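Local coordinates for apical membrane antigen 1-like protein, soluble form (Toxoplasma gondii, PDB 3ZLE) that probably takes part in host cell invasion, as the extracellular part of a parasite surface protein of the AMA1 family, at residues A14-F18 with V345-C350; D39-R44 with W286-E290; V190-S194 with T337-S342; V237-T241 with A318-Q322. One frame throughout, in Å; residues are numbered along the deposited sequence.

Overall arrangement
The four contacts illustrate how a chain with little helix is tied together by loops meeting distant segments. Contacts 1 and 2 lie on opposite sides of the chain's centre, their centres 39 Å apart; contact 3 sits between, about 7 Å from that centre. Contacts 3 and 4 have centres 19 Å apart and share a sheet, since strand 333-337 leads into one and strand 315-320 into the other. The segments 337-342 and 345-350 nearly adjoin, so one passage of chain serves contact 3 and then contact 1. Contact 2 alternates along the sequence with contacts 3 and 4. Glycerol, probably from the crystallisation liquor, lies about 4 Å from the Phe18 side chain in contact 1.

Contact 1 (A14-F18 with V345-C350); sequences AFADF and VNLPQC
Phe15 and Phe18 of helix 13-20 pack on the extended, proline-bearing segment 345-350. Segment 14-18 is helical, with Phe18 N hydrogen-bonded to Ala14 O at 3.2 Å; residues 346-349 take polyproline-II-like angles (phi -80° to -61°, psi 146° to 175°). The backbones come nearest at Phe15 and Pro348, CA to CA 6.6 Å. The central interaction is CH-pi: Pro348 CD stands 3.4 Å from the centroid of the Phe18 ring, 8° off its normal. For this, Phe18 takes the t rotamer. In the fold, this packs the N-terminal helix 13-20 against the loop leading to Cys350, whose disulfide to Cys372 ties that loop to strand 366-373. Apolar contacts extend the Phe18 site: CZ lies 4.2 Å from Val345 CG2, at the ring edge, and CE2 is 3.9 Å from Leu347 CD2. Phe15, rotamer m, offers its edge instead: CD1 reaches Pro348 CB at 4.1 Å, CZ reaches Cys350 CB at 4.4 Å, and CE1 approaches the backbone oxygen Gln349 O at 3.1 Å. Phe377 meets the Phe15 ring edge-to-face.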
loop_
_atom_site.group_PDB
_atom_site.type_symbol
_atom_site.label_atom_id
_atom_site.label_comp_id
_atom_site.label_asym_id
_atom_site.label_seq_id
_atom_site.Cartn_x
_atom_site.Cartn_y
_atom_site.Cartn_z
ATOM N N ALA A 14 -10.955 21.578 2.471
ATOM C CA ALA A 14 -11.170 20.260 3.030
ATOM C C ALA A 14 -11.500 19.232 1.932
ATOM O O ALA A 14 -11.094 18.092 2.022
ATOM C CB ALA A 14 -12.253 20.287 4.120
ATOM N N PHE A 15 -12.260 19.620 0.913
ATOM C CA PHE A 15 -12.615 18.634 -0.140
ATOM C C PHE A 15 -11.365 18.321 -0.969
ATOM O O PHE A 15 -11.086 17.171 -1.304
ATOM C CB PHE A 15 -13.754 19.139 -1.056
ATOM C CG PHE A 15 -15.026 19.505 -0.333
ATOM C CD1 PHE A 15 -15.403 18.870 0.837
ATOM C CD2 PHE A 15 -15.846 20.532 -0.825
ATOM C CE1 PHE A 15 -16.550 19.275 1.525
ATOM C CE2 PHE A 15 -17.055 20.862 -0.189
ATOM C CZ PHE A 15 -17.396 20.240 0.996
ATOM N N ALA A 16 -10.549 19.346 -1.184
ATOM C CA ALA A 16 -9.402 19.234 -2.073
ATOM C C ALA A 16 -8.328 18.438 -1.374
ATOM O O ALA A 16 -7.758 17.504 -1.946
ATOM C CB ALA A 16 -8.907 20.643 -2.485
ATOM N N ASP A 17 -8.244 18.611 -0.071
ATOM C CA ASP A 17 -7.283 17.817 0.726
ATOM C C ASP A 17 -7.674 16.397 0.800
ATOM O O ASP A 17 -6.847 15.509 0.900
ATOM C CB ASP A 17 -7.167 18.389 2.154
ATOM C CG ASP A 17 -6.389 19.660 2.202
ATOM O OD1 ASP A 17 -5.911 20.110 1.123
ATOM O OD2 ASP A 17 -6.339 20.285 3.289
ATOM N N PHE A 18 -8.981 16.134 0.740
ATOM C CA PHE A 18 -9.402 14.772 0.773
ATOM C C PHE A 18 -9.140 14.091 -0.564
ATOM O O PHE A 18 -8.576 12.998 -0.626
ATOM C CB PHE A 18 -10.872 14.701 1.165
ATOM C CG PHE A 18 -11.345 13.313 1.480
ATOM C CD1 PHE A 18 -11.133 12.754 2.739
ATOM C CD2 PHE A 18 -12.020 12.565 0.519
ATOM C CE1 PHE A 18 -11.621 11.472 3.033
ATOM C CE2 PHE A 18 -12.544 11.321 0.815
ATOM C CZ PHE A 18 -12.374 10.789 2.098
ATOM N N VAL A 345 -13.760 5.292 6.134
ATOM C CA VAL A 345 -14.031 6.606 6.635
ATOM C C VAL A 345 -15.135 7.221 5.777
ATOM O O VAL A 345 -15.329 6.839 4.622
ATOM C CB VAL A 345 -12.792 7.529 6.559
ATOM C CG1 VAL A 345 -11.687 7.122 7.484
ATOM C CG2 VAL A 345 -12.389 7.829 5.137
ATOM N N ASN A 346 -15.781 8.232 6.308
ATOM C CA ASN A 346 -16.700 8.998 5.504
ATOM C C ASN A 346 -16.058 10.030 4.593
ATOM O O ASN A 346 -14.938 10.510 4.845
ATOM C CB ASN A 346 -17.735 9.643 6.395
ATOM C CG ASN A 346 -18.808 8.657 6.815
ATOM O OD1 ASN A 346 -19.280 7.857 5.999
ATOM N ND2 ASN A 346 -19.084 8.605 8.104
ATOM N N LEU A 347 -16.828 10.433 3.591
ATOM C CA LEU A 347 -16.543 11.616 2.821
ATOM C C LEU A 347 -16.567 12.761 3.788
ATOM O O LEU A 347 -17.277 12.704 4.789
ATOM C CB LEU A 347 -17.629 11.831 1.754
ATOM C CG LEU A 347 -17.673 10.823 0.599
ATOM C CD1 LEU A 347 -18.811 11.146 -0.371
ATOM C CD2 LEU A 347 -16.314 10.806 -0.133
ATOM N N PRO A 348 -15.799 13.820 3.494
ATOM C CA PRO A 348 -15.860 14.983 4.348
ATOM C C PRO A 348 -17.268 15.525 4.324
ATOM O O PRO A 348 -17.934 15.475 3.303
ATOM C CB PRO A 348 -14.879 16.000 3.700
ATOM C CG PRO A 348 -14.255 15.286 2.531
ATOM C CD PRO A 348 -14.660 13.832 2.567
ATOM N N GLN A 349 -17.707 16.064 5.443
ATOM C CA GLN A 349 -18.960 16.739 5.465
ATOM C C GLN A 349 -18.937 17.971 4.614
ATOM O O GLN A 349 -17.890 18.459 4.199
ATOM C CB GLN A 349 -19.388 17.073 6.880
ATOM C CG GLN A 349 -20.102 15.896 7.540
ATOM C CD GLN A 349 -20.601 16.200 8.939
ATOM O OE1 GLN A 349 -20.249 17.218 9.527
ATOM N NE2 GLN A 349 -21.432 15.308 9.479
ATOM N N CYS A 350 -20.096 18.569 4.514
ATOM C CA CYS A 350 -20.423 19.415 3.440
ATOM C C CYS A 350 -21.280 20.454 4.163
ATOM O O CYS A 350 -21.872 20.136 5.171
ATOM C CB CYS A 350 -21.208 18.529 2.454
ATOM S SG CYS A 350 -22.236 19.288 1.284
#

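Contact 2 (D39-R44 with W286-E290); sequences DTEGYR and WPVHE
Tyr43 turns the face of its ring toward the edge of the Trp286 indole, a T-shaped pair with planes at 88°, centroids 5.3 Å apart (indole six-membered ring), and Tyr43 CD2 3.7 Å from Trp286 CE3. The tyrosine belongs to a two-residue beta hairpin, strands 38-40 and 43-45, against which runs a long irregular loop. That loop is consistent with the domain II loop that, in AMA1 relatives, reaches over domain I. A type I' turn runs from Thr40 to Tyr43; the hydrogen bond Tyr43 N to Thr40 O (2.7 Å) closes the turn, and a second, Thr40 N to Tyr43 O (2.9 Å), completes the pair. The loop adds a single antiparallel bridge: Tyr43 and Val288 form a non-hydrogen-bonded pair, CA to CA 4.5 Å, flanked by the hydrogen bonds His289 N to Gly42 O at 2.8 Å and Arg44 N to Pro287 O at 2.7 Å. Arg44 lays its aliphatic part along the loop, CG 3.8 Å from Pro287 CB, while its NH1 hydrogen-bonds to the backbone O of Asp269. Trp286 stacks on Tyr144 and donates from NE1 to the backbone O of Ser161. His289, chi1 t, presents its ring face to Asp39, which is salt-bridged to Lys295: Asp39 CB stands 3.7 Å from the imidazole centroid, and Asp39 OD2 is 3.2 Å from His289 CE1.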
loop_
_atom_site.group_PDB
_atom_site.type_symbol
_atom_site.label_atom_id
_atom_site.label_comp_id
_atom_site.label_asym_id
_atom_site.label_seq_id
_atom_site.Cartn_x
_atom_site.Cartn_y
_atom_site.Cartn_z
ATOM N N ASP A 39 17.406 3.598 -5.721
ATOM C CA ASP A 39 18.658 2.864 -5.678
ATOM C C ASP A 39 19.746 3.642 -4.969
ATOM O O ASP A 39 19.748 4.873 -4.961
ATOM C CB ASP A 39 19.106 2.485 -7.076
ATOM C CG ASP A 39 18.745 3.517 -8.088
ATOM O OD1 ASP A 39 19.511 4.488 -8.227
ATOM O OD2 ASP A 39 17.711 3.344 -8.771
ATOM N N THR A 40 20.604 2.919 -4.276
ATOM C CA THR A 40 21.717 3.515 -3.581
ATOM C C THR A 40 22.794 2.476 -3.521
ATOM O O THR A 40 22.493 1.271 -3.348
ATOM C CB THR A 40 21.335 3.861 -2.142
ATOM O OG1 THR A 40 20.119 4.610 -2.157
ATOM C CG2 THR A 40 22.448 4.655 -1.445
ATOM N N GLU A 41 24.037 2.919 -3.726
ATOM C CA GLU A 41 25.206 2.050 -3.628
ATOM C C GLU A 41 25.059 0.788 -4.466
ATOM O O GLU A 41 25.558 -0.271 -4.096
ATOM C CB GLU A 41 25.492 1.683 -2.181
ATOM C CG GLU A 41 25.702 2.887 -1.256
ATOM C CD GLU A 41 25.961 2.467 0.180
ATOM O OE1 GLU A 41 25.764 1.270 0.500
ATOM O OE2 GLU A 41 26.341 3.323 1.002
ATOM N N GLY A 42 24.293 0.879 -5.546
ATOM C CA GLY A 42 24.069 -0.284 -6.424
ATOM C C GLY A 42 22.873 -1.174 -6.065
ATOM O O GLY A 42 22.563 -2.105 -6.804
ATOM N N TYR A 43 22.126 -0.848 -5.006
ATOM C CA TYR A 43 20.953 -1.680 -4.667
ATOM C C TYR A 43 19.610 -0.980 -4.800
ATOM O O TYR A 43 19.482 0.203 -4.456
ATOM C CB TYR A 43 21.082 -2.257 -3.280
ATOM C CG TYR A 43 22.311 -3.061 -3.084
ATOM C CD1 TYR A 43 22.322 -4.441 -3.345
ATOM C CD2 TYR A 43 23.455 -2.473 -2.568
ATOM C CE1 TYR A 43 23.454 -5.205 -3.092
ATOM C CE2 TYR A 43 24.609 -3.212 -2.351
ATOM C CZ TYR A 43 24.614 -4.571 -2.624
ATOM O OH TYR A 43 25.762 -5.292 -2.367
ATOM N N ARG A 44 18.587 -1.748 -5.191
ATOM C CA ARG A 44 17.198 -1.247 -5.166
ATOM C C ARG A 44 16.715 -0.999 -3.725
ATOM O O ARG A 44 17.019 -1.769 -2.806
ATOM C CB ARG A 44 16.277 -2.224 -5.894
ATOM C CG ARG A 44 16.948 -2.825 -7.098
ATOM C CD ARG A 44 15.962 -3.183 -8.198
ATOM N NE ARG A 44 14.974 -2.142 -8.395
ATOM C CZ ARG A 44 13.788 -2.351 -8.964
ATOM N NH1 ARG A 44 13.465 -3.560 -9.416
ATOM N NH2 ARG A 44 12.981 -1.335 -9.184
ATOM N N TRP A 286 19.244 -7.539 -0.357
ATOM C CA TRP A 286 18.789 -6.383 -1.133
ATOM C C TRP A 286 18.895 -6.661 -2.635
ATOM O O TRP A 286 19.924 -7.102 -3.108
ATOM C CB TRP A 286 19.579 -5.094 -0.764
ATOM C CG TRP A 286 19.851 -4.833 0.753
ATOM C CD1 TRP A 286 19.140 -5.306 1.806
ATOM C CD2 TRP A 286 20.867 -3.966 1.314
ATOM N NE1 TRP A 286 19.675 -4.844 3.005
ATOM C CE2 TRP A 286 20.775 -4.076 2.727
ATOM C CE3 TRP A 286 21.936 -3.245 0.763
ATOM C CZ2 TRP A 286 21.658 -3.431 3.590
ATOM C CZ3 TRP A 286 22.815 -2.574 1.627
ATOM C CH2 TRP A 286 22.657 -2.664 3.035
ATOM N N PRO A 287 17.846 -6.321 -3.400
ATOM C CA PRO A 287 17.839 -6.547 -4.834
ATOM C C PRO A 287 18.879 -5.679 -5.514
ATOM O O PRO A 287 18.919 -4.469 -5.277
ATOM C CB PRO A 287 16.426 -6.102 -5.249
ATOM C CG PRO A 287 15.606 -6.317 -4.019
ATOM C CD PRO A 287 16.512 -5.954 -2.891
ATOM N N VAL A 288 19.703 -6.271 -6.379
ATOM C CA VAL A 288 20.697 -5.445 -7.056
ATOM C C VAL A 288 20.073 -4.576 -8.141
ATOM O O VAL A 288 19.101 -4.975 -8.799
ATOM C CB VAL A 288 22.021 -6.198 -7.479
ATOM C CG1 VAL A 288 22.001 -7.676 -7.123
ATOM C CG2 VAL A 288 22.404 -5.936 -8.933
ATOM N N HIS A 289 20.501 -3.323 -8.184
ATOM C CA HIS A 289 19.933 -2.356 -9.104
ATOM C C HIS A 289 20.592 -2.480 -10.481
ATOM O O HIS A 289 21.813 -2.357 -10.610
ATOM C CB HIS A 289 20.095 -0.930 -8.579
ATOM C CG HIS A 289 19.670 0.119 -9.562
ATOM N ND1 HIS A 289 18.412 0.141 -10.125
ATOM C CD2 HIS A 289 20.367 1.111 -10.165
ATOM C CE1 HIS A 289 18.338 1.132 -10.996
ATOM N NE2 HIS A 289 19.513 1.731 -11.045
ATOM N N GLU A 290 19.777 -2.754 -11.493
ATOM C CA GLU A 290 20.258 -2.856 -12.870
ATOM C C GLU A 290 19.704 -1.719 -13.708
ATOM O O GLU A 290 18.606 -1.235 -13.459
ATOM C CB GLU A 290 19.856 -4.197 -13.478
ATOM C CG GLU A 290 20.758 -5.354 -13.060
ATOM C CD GLU A 290 19.986 -6.652 -12.871
ATOM O OE1 GLU A 290 18.883 -6.790 -13.452
ATOM O OE2 GLU A 290 20.489 -7.539 -12.143
#

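Contact 3 (V190-S194 with T337-S342); sequences VKEKS and TALGSS
A lysine ammonium buried near the middle of the chain, surrounded by backbone oxygens, is the striking feature here. Lys191, at the end of strand 187-191, points its CA-to-CB bond toward the opposing loop and, with rotamers m, m, t, p, brings NZ to hydrogen bonds with Ala338 O (2.8 Å) and Gly340 O (3.0 Å). A water also accepts from Lys191 NZ at 2.6 Å and bridges to Thr337 O at 2.8 Å. The segments stay well apart in the backbone: Lys191 and Ala338 CA atoms are 8.9 Å apart, Lys193 and Ser342 CA atoms 8.5 Å, so the side chains bridge the gap. A second lysine makes a simpler link nearer the surface: Lys193, fully extended with every chi near t, donates from NZ to Ser342 OG at 3.2 Å. Trp257 of helix 253-262 also donates to Gly340 O and packs on Lys191, joining that helix to the same junction. The carbonyls converge because Ala338 (-61/-22°) and Leu339 (-82/-43°) turn the chain just past strand 333-337, a bend held by Thr337 OG1, which accepts from Gly340 N at 3.0 Å and, weakly, from Leu339 N at 3.0 Å: an ST motif.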
loop_
_atom_site.group_PDB
_atom_site.type_symbol
_atom_site.label_atom_id
_atom_site.label_comp_id
_atom_site.label_asym_id
_atom_site.label_seq_id
_atom_site.Cartn_x
_atom_site.Cartn_y
_atom_site.Cartn_z
ATOM N N VAL A 190 1.308 -9.756 0.067
ATOM C CA VAL A 190 -0.129 -10.004 0.113
ATOM C C VAL A 190 -0.774 -9.053 1.130
ATOM O O VAL A 190 -0.124 -8.684 2.112
ATOM C CB VAL A 190 -0.401 -11.475 0.458
ATOM C CG1 VAL A 190 -0.271 -11.723 1.976
ATOM C CG2 VAL A 190 -1.764 -11.907 -0.080
ATOM N N LYS A 191 -1.974 -8.530 0.829
ATOM C CA LYS A 191 -2.841 -7.982 1.895
ATOM C C LYS A 191 -3.430 -9.064 2.811
ATOM O O LYS A 191 -4.142 -9.959 2.349
ATOM C CB LYS A 191 -3.984 -7.158 1.326
ATOM C CG LYS A 191 -3.622 -5.784 0.784
ATOM C CD LYS A 191 -2.784 -4.970 1.732
ATOM C CE LYS A 191 -2.460 -3.566 1.221
ATOM N NZ LYS A 191 -3.597 -2.671 0.891
ATOM N N GLU A 192 -3.246 -8.864 4.120
ATOM C CA GLU A 192 -3.826 -9.709 5.136
ATOM C C GLU A 192 -4.697 -8.919 6.100
ATOM O O GLU A 192 -4.535 -7.734 6.272
ATOM C CB GLU A 192 -2.745 -10.510 5.886
ATOM C CG GLU A 192 -1.880 -9.679 6.796
ATOM C CD GLU A 192 -1.078 -10.507 7.800
ATOM O OE1 GLU A 192 -0.621 -11.628 7.460
ATOM O OE2 GLU A 192 -0.856 -10.008 8.921
ATOM N N LYS A 193 -5.779 -9.546 6.520
ATOM C CA LYS A 193 -6.617 -8.996 7.543
ATOM C C LYS A 193 -6.837 -10.072 8.561
ATOM O O LYS A 193 -7.564 -11.034 8.308
ATOM C CB LYS A 193 -7.937 -8.535 6.977
ATOM C CG LYS A 193 -8.822 -7.829 7.991
ATOM C CD LYS A 193 -10.101 -7.357 7.319
ATOM C CE LYS A 193 -10.914 -6.440 8.222
ATOM N NZ LYS A 193 -12.102 -5.957 7.453
ATOM N N SER A 194 -6.125 -9.944 9.672
ATOM C CA SER A 194 -6.093 -10.934 10.738
ATOM C C SER A 194 -6.396 -10.223 12.054
ATOM O O SER A 194 -6.050 -9.057 12.242
ATOM C CB SER A 194 -4.691 -11.559 10.816
ATOM O OG SER A 194 -4.459 -12.133 12.090
ATOM N N THR A 337 -8.106 1.448 -2.152
ATOM C CA THR A 337 -6.853 1.463 -2.964
ATOM C C THR A 337 -5.922 0.349 -2.622
ATOM O O THR A 337 -5.977 -0.240 -1.527
ATOM C CB THR A 337 -6.085 2.769 -2.860
ATOM O OG1 THR A 337 -5.427 2.826 -1.605
ATOM C CG2 THR A 337 -6.989 3.978 -3.034
ATOM N N ALA A 338 -4.956 0.133 -3.487
ATOM C CA ALA A 338 -3.854 -0.744 -3.119
ATOM C C ALA A 338 -3.043 -0.270 -1.917
ATOM O O ALA A 338 -2.475 -1.105 -1.177
ATOM C CB ALA A 338 -2.970 -1.031 -4.293
ATOM N N LEU A 339 -3.091 1.012 -1.621
ATOM C CA LEU A 339 -2.354 1.503 -0.390
ATOM C C LEU A 339 -3.081 1.336 0.927
ATOM O O LEU A 339 -2.456 1.021 1.971
ATOM C CB LEU A 339 -1.944 2.942 -0.549
ATOM C CG LEU A 339 -0.767 3.054 -1.519
ATOM C CD1 LEU A 339 -0.661 4.453 -2.075
ATOM C CD2 LEU A 339 0.501 2.651 -0.788
ATOM N N GLY A 340 -4.382 1.649 0.901
ATOM C CA GLY A 340 -5.149 1.832 2.115
ATOM C C GLY A 340 -5.481 0.561 2.854
ATOM O O GLY A 340 -5.148 -0.540 2.403
ATOM N N SER A 341 -6.040 0.743 4.054
ATOM C CA SER A 341 -6.692 -0.322 4.824
ATOM C C SER A 341 -8.082 -0.634 4.303
ATOM O O SER A 341 -8.593 0.061 3.479
ATOM C CB SER A 341 -6.834 0.100 6.295
ATOM O OG SER A 341 -6.900 -1.060 7.123
ATOM N N SER A 342 -8.746 -1.601 4.905
ATOM C CA SER A 342 -10.147 -1.816 4.607
ATOM C C SER A 342 -11.010 -1.079 5.625
ATOM O O SER A 342 -12.210 -1.032 5.460
ATOM C CB SER A 342 -10.504 -3.320 4.620
ATOM O OG SER A 342 -10.225 -3.873 5.898
HETATM O O HOH W 1 -5.423 -2.925 -0.914
#

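Contact 4 (V237-T241 with A318-Q322); sequences VPFDT and AIFDQ
Ala318, in strand 315-320, opens the contact with its methyl: CB lies 4.2 Å from Asp240 CA and 4.4 Å from Phe239 O, the CA atoms of Ala318 and Asp240 being 5.6 Å apart. Ile319 then points away, as strand alternation requires. Phe320 returns to the interface, at backbone angles -133/170° and chi1 p, and lays its ring on that of Phe239, chi1 m, in an offset stack: centroids 3.9 Å apart, planes at 3°, Phe239 CD1 to Phe320 CE2 3.5 Å. Phe239 CB also sits over the Phe320 face, 4.0 Å from its centroid. After Asp321, Gln322 brings CB to 3.9 Å from Phe239 CE2. The pair thus joins the residues just past strand 235-238, in a three-stranded sheet, to a strand of the neighbouring four-stranded sheet, where Asn305 ND2 also donates a hydrogen bond to Phe239 O; Trp303 meets the Phe320 ring. Between these two segments the contact is one of apolar ring stacking and van der Waals packing, not backbone pairing.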
loop_
_atom_site.group_PDB
_atom_site.type_symbol
_atom_site.label_atom_id
_atom_site.label_comp_id
_atom_site.label_asym_id
_atom_site.label_seq_id
_atom_site.Cartn_x
_atom_site.Cartn_y
_atom_site.Cartn_z
ATOM N N VAL A 237 -18.742 11.155 -12.696
ATOM C CA VAL A 237 -19.084 9.881 -13.236
ATOM C C VAL A 237 -18.135 8.803 -12.776
ATOM O O VAL A 237 -16.962 8.845 -13.089
ATOM C CB VAL A 237 -19.299 9.882 -14.774
ATOM C CG1 VAL A 237 -19.482 11.290 -15.311
ATOM C CG2 VAL A 237 -18.185 9.162 -15.492
ATOM N N PRO A 238 -18.671 7.809 -12.048
ATOM C CA PRO A 238 -17.818 6.834 -11.369
ATOM C C PRO A 238 -17.204 5.914 -12.376
ATOM O O PRO A 238 -17.811 5.635 -13.395
ATOM C CB PRO A 238 -18.815 6.033 -10.444
ATOM C CG PRO A 238 -20.189 6.375 -10.939
ATOM C CD PRO A 238 -20.106 7.718 -11.634
ATOM N N PHE A 239 -16.054 5.364 -12.043
ATOM C CA PHE A 239 -15.466 4.280 -12.797
ATOM C C PHE A 239 -16.243 2.993 -12.598
ATOM O O PHE A 239 -16.543 2.600 -11.471
ATOM C CB PHE A 239 -14.025 4.078 -12.359
ATOM C CG PHE A 239 -13.150 5.243 -12.661
ATOM C CD1 PHE A 239 -13.017 6.280 -11.755
ATOM C CD2 PHE A 239 -12.447 5.303 -13.850
ATOM C CE1 PHE A 239 -12.254 7.395 -12.063
ATOM C CE2 PHE A 239 -11.734 6.432 -14.189
ATOM C CZ PHE A 239 -11.619 7.473 -13.277
ATOM N N ASP A 240 -16.436 2.269 -13.695
ATOM C CA ASP A 240 -17.230 1.053 -13.701
ATOM C C ASP A 240 -16.670 0.109 -14.755
ATOM O O ASP A 240 -15.514 0.207 -15.127
ATOM C CB ASP A 240 -18.668 1.385 -14.057
ATOM C CG ASP A 240 -18.767 2.167 -15.351
ATOM O OD1 ASP A 240 -17.772 2.186 -16.141
ATOM O OD2 ASP A 240 -19.842 2.732 -15.590
ATOM N N THR A 241 -17.506 -0.807 -15.231
ATOM C CA THR A 241 -17.108 -1.730 -16.287
ATOM C C THR A 241 -16.524 -1.015 -17.536
ATOM O O THR A 241 -15.489 -1.426 -18.071
ATOM C CB THR A 241 -18.281 -2.657 -16.668
ATOM O OG1 THR A 241 -19.502 -1.905 -16.623
ATOM C CG2 THR A 241 -18.389 -3.834 -15.655
ATOM N N ALA A 318 -14.438 -3.151 -9.532
ATOM C CA ALA A 318 -13.979 -2.502 -10.783
ATOM C C ALA A 318 -12.671 -1.787 -10.533
ATOM O O ALA A 318 -12.642 -0.688 -9.954
ATOM C CB ALA A 318 -15.017 -1.514 -11.299
ATOM N N ILE A 319 -11.592 -2.409 -10.969
ATOM C CA ILE A 319 -10.269 -1.875 -10.749
ATOM C C ILE A 319 -9.808 -1.001 -11.914
ATOM O O ILE A 319 -9.845 -1.401 -13.069
ATOM C CB ILE A 319 -9.292 -3.003 -10.577
ATOM C CG1 ILE A 319 -9.543 -3.711 -9.241
ATOM C CG2 ILE A 319 -7.868 -2.526 -10.792
ATOM C CD1 ILE A 319 -8.931 -5.094 -9.180
ATOM N N PHE A 320 -9.344 0.190 -11.613
ATOM C CA PHE A 320 -9.031 1.104 -12.698
ATOM C C PHE A 320 -7.684 1.746 -12.486
ATOM O O PHE A 320 -7.114 1.666 -11.398
ATOM C CB PHE A 320 -10.126 2.149 -12.863
ATOM C CG PHE A 320 -10.296 3.051 -11.655
ATOM C CD1 PHE A 320 -11.110 2.664 -10.581
ATOM C CD2 PHE A 320 -9.732 4.327 -11.637
ATOM C CE1 PHE A 320 -11.342 3.513 -9.524
ATOM C CE2 PHE A 320 -9.898 5.164 -10.542
ATOM C CZ PHE A 320 -10.687 4.743 -9.469
ATOM N N ASP A 321 -7.203 2.439 -13.508
ATOM C CA ASP A 321 -5.843 2.967 -13.470
ATOM C C ASP A 321 -5.739 4.430 -13.804
ATOM O O ASP A 321 -4.658 4.893 -14.139
ATOM C CB ASP A 321 -4.926 2.172 -14.403
ATOM C CG ASP A 321 -5.252 2.388 -15.867
ATOM O OD1 ASP A 321 -6.165 3.168 -16.187
ATOM O OD2 ASP A 321 -4.635 1.707 -16.695
ATOM N N GLN A 322 -6.811 5.182 -13.548
ATOM C CA GLN A 322 -6.756 6.645 -13.637
ATOM C C GLN A 322 -6.814 7.319 -12.268
ATOM O O GLN A 322 -7.550 6.902 -11.387
ATOM C CB GLN A 322 -7.905 7.157 -14.478
ATOM C CG GLN A 322 -7.929 6.595 -15.885
ATOM C CD GLN A 322 -7.795 7.682 -16.927
ATOM O OE1 GLN A 322 -8.513 8.688 -16.890
ATOM N NE2 GLN A 322 -6.847 7.509 -17.842
#